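Local coordinates for protein xylan esterase, putative, AXE2C (Cellvibrio japonicus, PDB 2WAA) that removes acetyl groups from acetylated xylan and glucomannan, contributing to the breakdown of plant cell wall polysaccharides, at residues A[34-39]-A[101-106]; A[55-60]-A[113-118]; A[227-232]-A[261-266]. All coordinates share one frame; numbering follows the deposited sequence.

How the contacts relate
Contacts 1 and 2 belong to the β-sandwich built of antiparallel strands, and contact 3 to the parallel-sheet, SGNH-type part, where it sits at an α/β crossover. The first two touch: strand 34-36 pairs with strand 112-119, with L34 O 2.9 Å from L114 N and T35 OG1 2.8 Å from T113 OG1, and their centres are about 11 Å apart. Contact 1 reaches the active site, since the side chain of E106 comes within about 4 Å of that of S141, the inferred nucleophile. Contact 3 lies away from that site, its centre about 22 Å from that of contact 1 and 31 Å from that of contact 2.

Contact 1: A[34-39]-A[101-106]; sequences LTFGYP and IIHRSE
F36 and H103 form a T-shaped aromatic pair, with the CD1 and CE1 edge of F36 directed at one face of the imidazole. The ring centroids are 5.3 Å apart and the planes meet at 77°. The opposite face of H103 carries S105 O, displaced toward the rim, while the carbonyls of G37 and Y38 lie at its edge. CG of H103 sits anti to the backbone N (chi1 -169°), carrying the ring toward segment 34-39. ND1 donates a nearly straight hydrogen bond of 2.8 Å to Y38 O, in the plane of the imidazole but above that of the carbonyl. This bond and the phenyl edge should together limit the rotation of the ring. G37 O also meets the backbone of E106 through a CA-H...O contact, 3.3 Å from E106 CA. P39 CD packs on E106 CB at 3.9 Å. The carboxylate of E106 points elsewhere, to W161 NE1 and the backbone N of G185, close to S141. The contact bridges the two sheets of the β-sandwich, strand 34-36 in one and strand 94-103 in the other; V112 of strand 112-119 touches the side chains of F36 and H103, and strand 177-183 packs against Y38 and P39.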
loop_
_atom_site.group_PDB
_atom_site.type_symbol
_atom_site.label_atom_id
_atom_site.label_comp_id
_atom_site.label_asym_id
_atom_site.label_seq_id
_atom_site.Cartn_x
_atom_site.Cartn_y
_atom_site.Cartn_z
ATOM N N LEU A 34 -15.685 -7.757 -0.957
ATOM C CA LEU A 34 -14.595 -6.895 -1.444
ATOM C C LEU A 34 -13.397 -7.752 -1.744
ATOM O O LEU A 34 -13.046 -8.666 -0.992
ATOM C CB LEU A 34 -14.178 -5.879 -0.367
ATOM C CG LEU A 34 -15.279 -4.917 0.044
ATOM C CD1 LEU A 34 -14.615 -4.044 1.179
ATOM C CD2 LEU A 34 -15.698 -4.127 -1.180
ATOM N N THR A 35 -12.740 -7.412 -2.850
ATOM C CA THR A 35 -11.500 -8.083 -3.222
ATOM C C THR A 35 -10.402 -7.032 -3.356
ATOM O O THR A 35 -10.656 -5.925 -3.847
ATOM C CB THR A 35 -11.686 -8.883 -4.543
ATOM O OG1 THR A 35 -12.733 -9.848 -4.359
ATOM C CG2 THR A 35 -10.421 -9.656 -4.867
ATOM N N PHE A 36 -9.213 -7.389 -2.898
ATOM C CA PHE A 36 -8.106 -6.467 -2.938
ATOM C C PHE A 36 -6.775 -7.164 -3.124
ATOM O O PHE A 36 -6.601 -8.347 -2.769
ATOM C CB PHE A 36 -8.109 -5.592 -1.661
ATOM C CG PHE A 36 -8.344 -6.352 -0.383
ATOM C CD1 PHE A 36 -7.274 -6.843 0.378
ATOM C CD2 PHE A 36 -9.647 -6.582 0.059
ATOM C CE1 PHE A 36 -7.483 -7.557 1.544
ATOM C CE2 PHE A 36 -9.881 -7.292 1.253
ATOM C CZ PHE A 36 -8.782 -7.784 1.992
ATOM N N GLY A 37 -5.826 -6.412 -3.707
ATOM C CA GLY A 37 -4.533 -6.958 -4.048
ATOM C C GLY A 37 -3.362 -6.093 -3.571
ATOM O O GLY A 37 -2.288 -6.627 -3.345
ATOM N N TYR A 38 -3.541 -4.778 -3.482
ATOM C CA TYR A 38 -2.424 -3.923 -3.053
ATOM C C TYR A 38 -2.161 -4.088 -1.562
ATOM O O TYR A 38 -3.072 -4.370 -0.810
ATOM C CB TYR A 38 -2.687 -2.453 -3.381
ATOM C CG TYR A 38 -2.520 -2.173 -4.850
ATOM C CD1 TYR A 38 -1.257 -2.245 -5.460
ATOM C CD2 TYR A 38 -3.624 -1.877 -5.647
ATOM C CE1 TYR A 38 -1.111 -2.002 -6.817
ATOM C CE2 TYR A 38 -3.468 -1.615 -7.034
ATOM C CZ TYR A 38 -2.211 -1.707 -7.594
ATOM O OH TYR A 38 -2.016 -1.426 -8.951
ATOM N N PRO A 39 -0.903 -3.922 -1.121
ATOM C CA PRO A 39 -0.647 -4.086 0.332
ATOM C C PRO A 39 -1.167 -2.851 1.093
ATOM O O PRO A 39 -1.392 -1.798 0.471
ATOM C CB PRO A 39 0.891 -4.103 0.423
ATOM C CG PRO A 39 1.320 -3.273 -0.781
ATOM C CD PRO A 39 0.318 -3.607 -1.889
ATOM N N ILE A 101 -8.373 -5.282 9.907
ATOM C CA ILE A 101 -7.711 -6.292 9.092
ATOM C C ILE A 101 -6.832 -5.520 8.111
ATOM O O ILE A 101 -7.306 -4.595 7.455
ATOM C CB ILE A 101 -8.732 -7.154 8.335
ATOM C CG1 ILE A 101 -9.630 -7.889 9.361
ATOM C CG2 ILE A 101 -8.053 -8.076 7.320
ATOM C CD1 ILE A 101 -10.909 -8.514 8.738
ATOM N N ILE A 102 -5.550 -5.881 8.033
ATOM C CA ILE A 102 -4.635 -5.177 7.145
ATOM C C ILE A 102 -4.044 -6.165 6.172
ATOM O O ILE A 102 -3.482 -7.193 6.595
ATOM C CB ILE A 102 -3.463 -4.411 7.892
ATOM C CG1 ILE A 102 -3.995 -3.379 8.895
ATOM C CG2 ILE A 102 -2.647 -3.606 6.897
ATOM C CD1 ILE A 102 -3.991 -3.936 10.311
ATOM N N HIS A 103 -4.147 -5.871 4.857
ATOM C CA HIS A 103 -3.520 -6.755 3.875
ATOM C C HIS A 103 -1.986 -6.576 3.945
ATOM O O HIS A 103 -1.470 -5.463 3.710
ATOM C CB HIS A 103 -4.050 -6.408 2.454
ATOM C CG HIS A 103 -3.692 -7.411 1.389
ATOM N ND1 HIS A 103 -3.431 -7.045 0.085
ATOM C CD2 HIS A 103 -3.531 -8.760 1.434
ATOM C CE1 HIS A 103 -3.159 -8.127 -0.639
ATOM N NE2 HIS A 103 -3.219 -9.181 0.154
ATOM N N ARG A 104 -1.253 -7.661 4.210
ATOM C CA ARG A 104 0.221 -7.594 4.222
ATOM C C ARG A 104 0.782 -7.886 2.857
ATOM O O ARG A 104 1.855 -7.383 2.526
ATOM C CB ARG A 104 0.827 -8.628 5.183
ATOM C CG ARG A 104 0.432 -8.397 6.670
ATOM C CD ARG A 104 0.610 -9.715 7.477
ATOM N NE ARG A 104 1.977 -10.235 7.455
ATOM C CZ ARG A 104 2.939 -9.863 8.300
ATOM N NH1 ARG A 104 2.737 -8.917 9.240
ATOM N NH2 ARG A 104 4.157 -10.434 8.202
ATOM N N SER A 105 0.101 -8.742 2.100
ATOM C CA SER A 105 0.569 -9.181 0.780
ATOM C C SER A 105 0.432 -8.141 -0.310
ATOM O O SER A 105 -0.244 -7.140 -0.125
ATOM C CB SER A 105 -0.117 -10.494 0.400
ATOM O OG SER A 105 0.505 -11.524 1.159
ATOM N N GLU A 106 1.085 -8.370 -1.458
ATOM C CA GLU A 106 0.834 -7.527 -2.641
ATOM C C GLU A 106 0.265 -8.389 -3.773
ATOM O O GLU A 106 0.144 -9.593 -3.649
ATOM C CB GLU A 106 2.116 -6.826 -3.129
ATOM C CG GLU A 106 3.240 -7.801 -3.495
ATOM C CD GLU A 106 4.451 -7.081 -4.090
ATOM O OE1 GLU A 106 4.374 -6.736 -5.281
ATOM O OE2 GLU A 106 5.465 -6.850 -3.351
#

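Contact 2: A[55-60]-A[113-118]; sequences EMQSSN and TLKQLT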
loop_
_atom_site.group_PDB
_atom_site.type_symbol
_atom_site.label_atom_id
_atom_site.label_comp_id
_atom_site.label_asym_id
_atom_site.label_seq_id
_atom_site.Cartn_x
_atom_site.Cartn_y
_atom_site.Cartn_z
ATOM N N GLU A 55 -15.656 -14.318 6.716
ATOM C CA GLU A 55 -15.466 -15.317 5.663
ATOM C C GLU A 55 -14.426 -14.749 4.680
ATOM O O GLU A 55 -14.681 -13.689 4.057
ATOM C CB GLU A 55 -16.782 -15.549 4.931
ATOM C CG GLU A 55 -17.832 -16.228 5.839
ATOM C CD GLU A 55 -17.317 -17.510 6.452
ATOM O OE1 GLU A 55 -16.791 -18.353 5.703
ATOM O OE2 GLU A 55 -17.493 -17.704 7.674
ATOM N N MET A 56 -13.286 -15.406 4.555
ATOM C CA MET A 56 -12.222 -14.886 3.708
ATOM C C MET A 56 -11.644 -15.977 2.840
ATOM O O MET A 56 -11.860 -17.158 3.085
ATOM C CB MET A 56 -11.096 -14.269 4.559
ATOM C CG MET A 56 -11.636 -13.270 5.568
ATOM S SD MET A 56 -10.318 -12.349 6.375
ATOM C CE MET A 56 -9.860 -11.214 5.050
ATOM N N GLN A 57 -10.905 -15.566 1.808
ATOM C CA GLN A 57 -10.243 -16.512 0.891
ATOM C C GLN A 57 -9.155 -15.722 0.168
ATOM O O GLN A 57 -9.305 -14.499 0.025
ATOM C CB GLN A 57 -11.264 -17.102 -0.105
ATOM C CG GLN A 57 -12.027 -16.097 -0.928
ATOM C CD GLN A 57 -13.003 -16.733 -1.984
ATOM O OE1 GLN A 57 -13.192 -17.952 -2.056
ATOM N NE2 GLN A 57 -13.615 -15.882 -2.788
ATOM N N SER A 58 -8.109 -16.383 -0.326
ATOM C CA SER A 58 -7.146 -15.699 -1.196
ATOM C C SER A 58 -7.071 -16.479 -2.521
ATOM O O SER A 58 -7.498 -17.642 -2.573
ATOM C CB SER A 58 -5.778 -15.595 -0.545
ATOM O OG SER A 58 -5.146 -16.865 -0.505
ATOM N N SER A 59 -6.580 -15.871 -3.588
ATOM C CA SER A 59 -6.679 -16.544 -4.877
ATOM C C SER A 59 -5.726 -17.704 -5.013
ATOM O O SER A 59 -6.043 -18.672 -5.743
ATOM C CB SER A 59 -6.446 -15.578 -6.029
ATOM O OG SER A 59 -5.218 -14.939 -5.812
ATOM N N ASN A 60 -4.566 -17.622 -4.355
ATOM C CA ASN A 60 -3.528 -18.657 -4.500
ATOM C C ASN A 60 -3.097 -19.286 -3.192
ATOM O O ASN A 60 -2.089 -20.009 -3.171
ATOM C CB ASN A 60 -2.232 -18.076 -5.111
ATOM C CG ASN A 60 -2.446 -17.430 -6.439
ATOM O OD1 ASN A 60 -3.114 -17.980 -7.336
ATOM N ND2 ASN A 60 -1.853 -16.247 -6.605
ATOM N N THR A 113 -10.203 -11.905 -0.667
ATOM C CA THR A 113 -11.597 -11.474 -0.684
ATOM C C THR A 113 -12.140 -11.603 0.747
ATOM O O THR A 113 -11.932 -12.626 1.406
ATOM C CB THR A 113 -12.415 -12.386 -1.628
ATOM O OG1 THR A 113 -11.935 -12.202 -2.966
ATOM C CG2 THR A 113 -13.965 -12.081 -1.519
ATOM N N LEU A 114 -12.806 -10.553 1.217
ATOM C CA LEU A 114 -13.552 -10.620 2.456
ATOM C C LEU A 114 -14.987 -10.652 1.993
ATOM O O LEU A 114 -15.418 -9.750 1.260
ATOM C CB LEU A 114 -13.316 -9.356 3.288
ATOM C CG LEU A 114 -14.295 -9.244 4.458
ATOM C CD1 LEU A 114 -14.127 -10.416 5.400
ATOM C CD2 LEU A 114 -14.062 -7.885 5.182
ATOM N N LYS A 115 -15.746 -11.678 2.381
ATOM C CA LYS A 115 -17.153 -11.776 1.901
ATOM C C LYS A 115 -18.174 -11.158 2.861
ATOM O O LYS A 115 -19.070 -10.409 2.449
ATOM C CB LYS A 115 -17.541 -13.243 1.658
ATOM C CG LYS A 115 -16.660 -13.861 0.598
ATOM C CD LYS A 115 -17.194 -15.237 0.152
ATOM C CE LYS A 115 -16.391 -15.764 -1.053
ATOM N NZ LYS A 115 -16.858 -17.131 -1.463
ATOM N N GLN A 116 -18.039 -11.495 4.140
ATOM C CA GLN A 116 -19.058 -11.029 5.122
ATOM C C GLN A 116 -18.502 -11.238 6.518
ATOM O O GLN A 116 -17.517 -11.964 6.683
ATOM C CB GLN A 116 -20.432 -11.740 4.900
ATOM C CG GLN A 116 -20.324 -13.192 4.744
ATOM C CD GLN A 116 -21.666 -13.938 4.348
ATOM O OE1 GLN A 116 -21.690 -15.156 4.411
ATOM N NE2 GLN A 116 -22.709 -13.227 3.934
ATOM N N LEU A 117 -19.067 -10.536 7.501
ATOM C CA LEU A 117 -18.651 -10.637 8.908
ATOM C C LEU A 117 -19.877 -11.021 9.713
ATOM O O LEU A 117 -20.974 -10.470 9.455
ATOM C CB LEU A 117 -18.201 -9.261 9.419
ATOM C CG LEU A 117 -16.987 -8.530 8.857
ATOM C CD1 LEU A 117 -16.770 -7.183 9.600
ATOM C CD2 LEU A 117 -15.744 -9.444 8.976
ATOM N N THR A 118 -19.691 -11.897 10.703
ATOM C CA THR A 118 -20.778 -12.276 11.604
ATOM C C THR A 118 -20.384 -11.886 13.051
ATOM O O THR A 118 -19.384 -12.371 13.578
ATOM C CB THR A 118 -21.068 -13.765 11.559
ATOM O OG1 THR A 118 -21.575 -14.127 10.262
ATOM C CG2 THR A 118 -22.140 -14.127 12.666
HETATM O O HOH W 1 -15.672 -17.885 -3.830
#
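E55 and K115 meet through their backbones, K115 N donating to E55 O at 2.8 Å in a practically linear bond (178°). E55 N is satisfied in turn by Q116 O, 3.0 Å away. K115 has near-helical backbone angles, and it and Q116 together face E55, an arrangement consistent with a β bulge. Further along, Q57 and T113 form an antiparallel hydrogen-bonded pair: T113 N reaches Q57 O at 2.8 Å, whereas the return bond from Q57 N to T113 O is longer, 3.1 Å, and more bent at 144°. T113 O also receives a CA-H...O contact from M56 CA at 3.2 Å. Between these pairs M56 and L114 are non-hydrogen-bonded partners whose side chains cross obliquely on the buried face, M56 CG lying 3.8 Å from L114 CD1.

Polar side chains occupy the other face. The chain of K115, extended beyond CG, passes its CE 3.3 Å from Q57 NE2, and a water accepts from K115 NZ while donating to Q57 OE1; Q57 has a second deposited conformer, so this bridge may not be permanent. K115 NZ has another partner in Q83 OE1, the carboxylate of E55 is bonded to T85 and Q83, and T113 OG1 is bonded to T35 OG1. The chemistry is that of a two-sided sheet: backbone bonds hold the strands in register, methionine and leucine seal the sandwich interior, and on the outer face amide and ammonium are linked by one water while Q83 joins the ammonium and carboxylate ends.

Contact 3: A[227-232]-A[261-266]; sequences DLIISA and DNHPQA
Q265 O is gripped by two waters that tie it to D227. One water donates to Q265 O at 2.8 Å and to the backbone D227 O at 3.0 Å; the other donates to Q265 O and, at 2.6 Å, to the carboxylate atom D227 OD1. One water thus bridges the two carbonyls in place of a direct bond, and the second draws the carboxylate into the same hydrated link. Its other oxygen, OD2, is bonded to the backbone N of K134. D227 O is also met by A266 CA in a CA-H...O contact of 3.5 Å.

Beneath this polar rim the joint is apolar. I229 runs its side chain out with CD1 anti to CA (chi2 177°), and that terminal methyl settles between two partners, 3.5 Å from H263 CD2 and 3.8 Å from A266 CB. The isoleucine and histidine side chains cross at about a right angle. H263 has CG beside its own backbone N (chi1 -52°), and N262 CB lies over one face of its ring. The imidazole is held at both nitrogens, ND1 by Q225 OE1 and NE2 by Y206 OH, which should fix the ring whose CD2 the I229 methyl touches. H263 leaves helical geometry right after helix 245-262 and opens a type I β turn closed by A266 N to H263 O at 2.9 Å.

That turn delivers the chain into strand 267-270, whose T267 pairs through its backbone with D227 and I229. Parallel strand 228-231, helix 245-262 and adjacent parallel strand 267-270 make a β-α-β crossover, the repeating element of the α/β fold of SGNH (GDSL-like) hydrolases.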
loop_
_atom_site.group_PDB
_atom_site.type_symbol
_atom_site.label_atom_id
_atom_site.label_comp_id
_atom_site.label_asym_id
_atom_site.label_seq_id
_atom_site.Cartn_x
_atom_site.Cartn_y
_atom_site.Cartn_z
ATOM N N ASP A 227 -4.340 14.333 -1.177
ATOM C CA ASP A 227 -3.751 15.658 -0.990
ATOM C C ASP A 227 -2.274 15.607 -1.372
ATOM O O ASP A 227 -1.717 16.591 -1.840
ATOM C CB ASP A 227 -3.816 15.996 0.475
ATOM C CG ASP A 227 -5.240 16.131 0.960
ATOM O OD1 ASP A 227 -5.948 16.970 0.395
ATOM O OD2 ASP A 227 -5.635 15.386 1.882
ATOM N N LEU A 228 -1.642 14.452 -1.136
ATOM C CA LEU A 228 -0.212 14.281 -1.449
ATOM C C LEU A 228 0.010 12.946 -2.155
ATOM O O LEU A 228 -0.489 11.900 -1.706
ATOM C CB LEU A 228 0.587 14.285 -0.169
ATOM C CG LEU A 228 2.003 13.699 -0.187
ATOM C CD1 LEU A 228 2.915 14.571 -0.987
ATOM C CD2 LEU A 228 2.576 13.601 1.238
ATOM N N ILE A 229 0.763 12.994 -3.260
ATOM C CA ILE A 229 1.159 11.808 -3.984
ATOM C C ILE A 229 2.692 11.718 -3.932
ATOM O O ILE A 229 3.398 12.646 -4.324
ATOM C CB ILE A 229 0.705 11.834 -5.448
ATOM C CG1 ILE A 229 -0.811 12.053 -5.513
ATOM C CG2 ILE A 229 1.202 10.545 -6.181
ATOM C CD1 ILE A 229 -1.339 12.169 -6.869
ATOM N N ILE A 230 3.199 10.600 -3.459
ATOM C CA ILE A 230 4.657 10.400 -3.470
ATOM C C ILE A 230 4.952 9.409 -4.550
ATOM O O ILE A 230 4.381 8.320 -4.527
ATOM C CB ILE A 230 5.103 9.809 -2.121
ATOM C CG1 ILE A 230 4.733 10.828 -1.022
ATOM C CG2 ILE A 230 6.660 9.527 -2.108
ATOM C CD1 ILE A 230 4.770 10.256 0.356
ATOM N N SER A 231 5.874 9.729 -5.459
ATOM C CA SER A 231 6.270 8.715 -6.434
ATOM C C SER A 231 7.713 8.307 -6.142
ATOM O O SER A 231 8.606 9.138 -6.249
ATOM C CB SER A 231 6.194 9.299 -7.842
ATOM O OG SER A 231 6.549 8.275 -8.762
ATOM N N ALA A 232 7.912 7.046 -5.751
ATOM C CA ALA A 232 9.206 6.484 -5.346
ATOM C C ALA A 232 9.599 5.350 -6.315
ATOM O O ALA A 232 10.291 4.386 -5.913
ATOM C CB ALA A 232 9.067 5.943 -3.908
ATOM N N ASP A 261 -3.384 15.955 -13.690
ATOM C CA ASP A 261 -4.699 16.107 -14.322
ATOM C C ASP A 261 -5.749 15.272 -13.570
ATOM O O ASP A 261 -6.838 15.752 -13.287
ATOM C CB ASP A 261 -4.598 15.675 -15.789
ATOM C CG ASP A 261 -5.937 15.587 -16.458
ATOM O OD1 ASP A 261 -6.797 16.453 -16.131
ATOM O OD2 ASP A 261 -6.149 14.667 -17.296
ATOM N N ASN A 262 -5.417 14.034 -13.206
ATOM C CA ASN A 262 -6.377 13.194 -12.450
ATOM C C ASN A 262 -6.694 13.642 -11.036
ATOM O O ASN A 262 -7.758 13.310 -10.503
ATOM C CB ASN A 262 -5.861 11.741 -12.364
ATOM C CG ASN A 262 -5.913 11.027 -13.697
ATOM O OD1 ASN A 262 -6.428 11.579 -14.684
ATOM N ND2 ASN A 262 -5.377 9.811 -13.747
ATOM N N HIS A 263 -5.764 14.378 -10.415
ATOM C CA HIS A 263 -5.844 14.736 -8.983
ATOM C C HIS A 263 -5.521 16.215 -8.879
ATOM O O HIS A 263 -4.381 16.602 -8.496
ATOM C CB HIS A 263 -4.784 13.940 -8.219
ATOM C CG HIS A 263 -4.854 12.465 -8.485
ATOM N ND1 HIS A 263 -5.924 11.692 -8.085
ATOM C CD2 HIS A 263 -3.999 11.630 -9.126
ATOM C CE1 HIS A 263 -5.712 10.432 -8.451
ATOM N NE2 HIS A 263 -4.555 10.374 -9.094
ATOM N N PRO A 264 -6.487 17.066 -9.279
ATOM C CA PRO A 264 -6.182 18.475 -9.500
ATOM C C PRO A 264 -5.785 19.176 -8.225
ATOM O O PRO A 264 -5.138 20.227 -8.282
ATOM C CB PRO A 264 -7.510 19.056 -10.052
ATOM C CG PRO A 264 -8.569 18.050 -9.662
ATOM C CD PRO A 264 -7.863 16.714 -9.705
ATOM N N GLN A 265 -6.182 18.616 -7.092
ATOM C CA GLN A 265 -5.897 19.175 -5.764
ATOM C C GLN A 265 -4.577 18.645 -5.165
ATOM O O GLN A 265 -4.160 19.114 -4.087
ATOM C CB GLN A 265 -7.006 18.762 -4.776
ATOM C CG GLN A 265 -6.916 17.228 -4.313
ATOM C CD GLN A 265 -7.112 16.247 -5.512
ATOM O OE1 GLN A 265 -7.736 16.611 -6.508
ATOM N NE2 GLN A 265 -6.587 15.009 -5.401
ATOM N N ALA A 266 -3.939 17.660 -5.800
ATOM C CA ALA A 266 -2.784 17.002 -5.134
ATOM C C ALA A 266 -1.452 17.768 -5.306
ATOM O O ALA A 266 -1.226 18.401 -6.328
ATOM C CB ALA A 266 -2.611 15.597 -5.666
HETATM O O HOH W 2 -2.143 19.579 -2.132
HETATM O O HOH W 3 -5.761 18.767 -1.514
#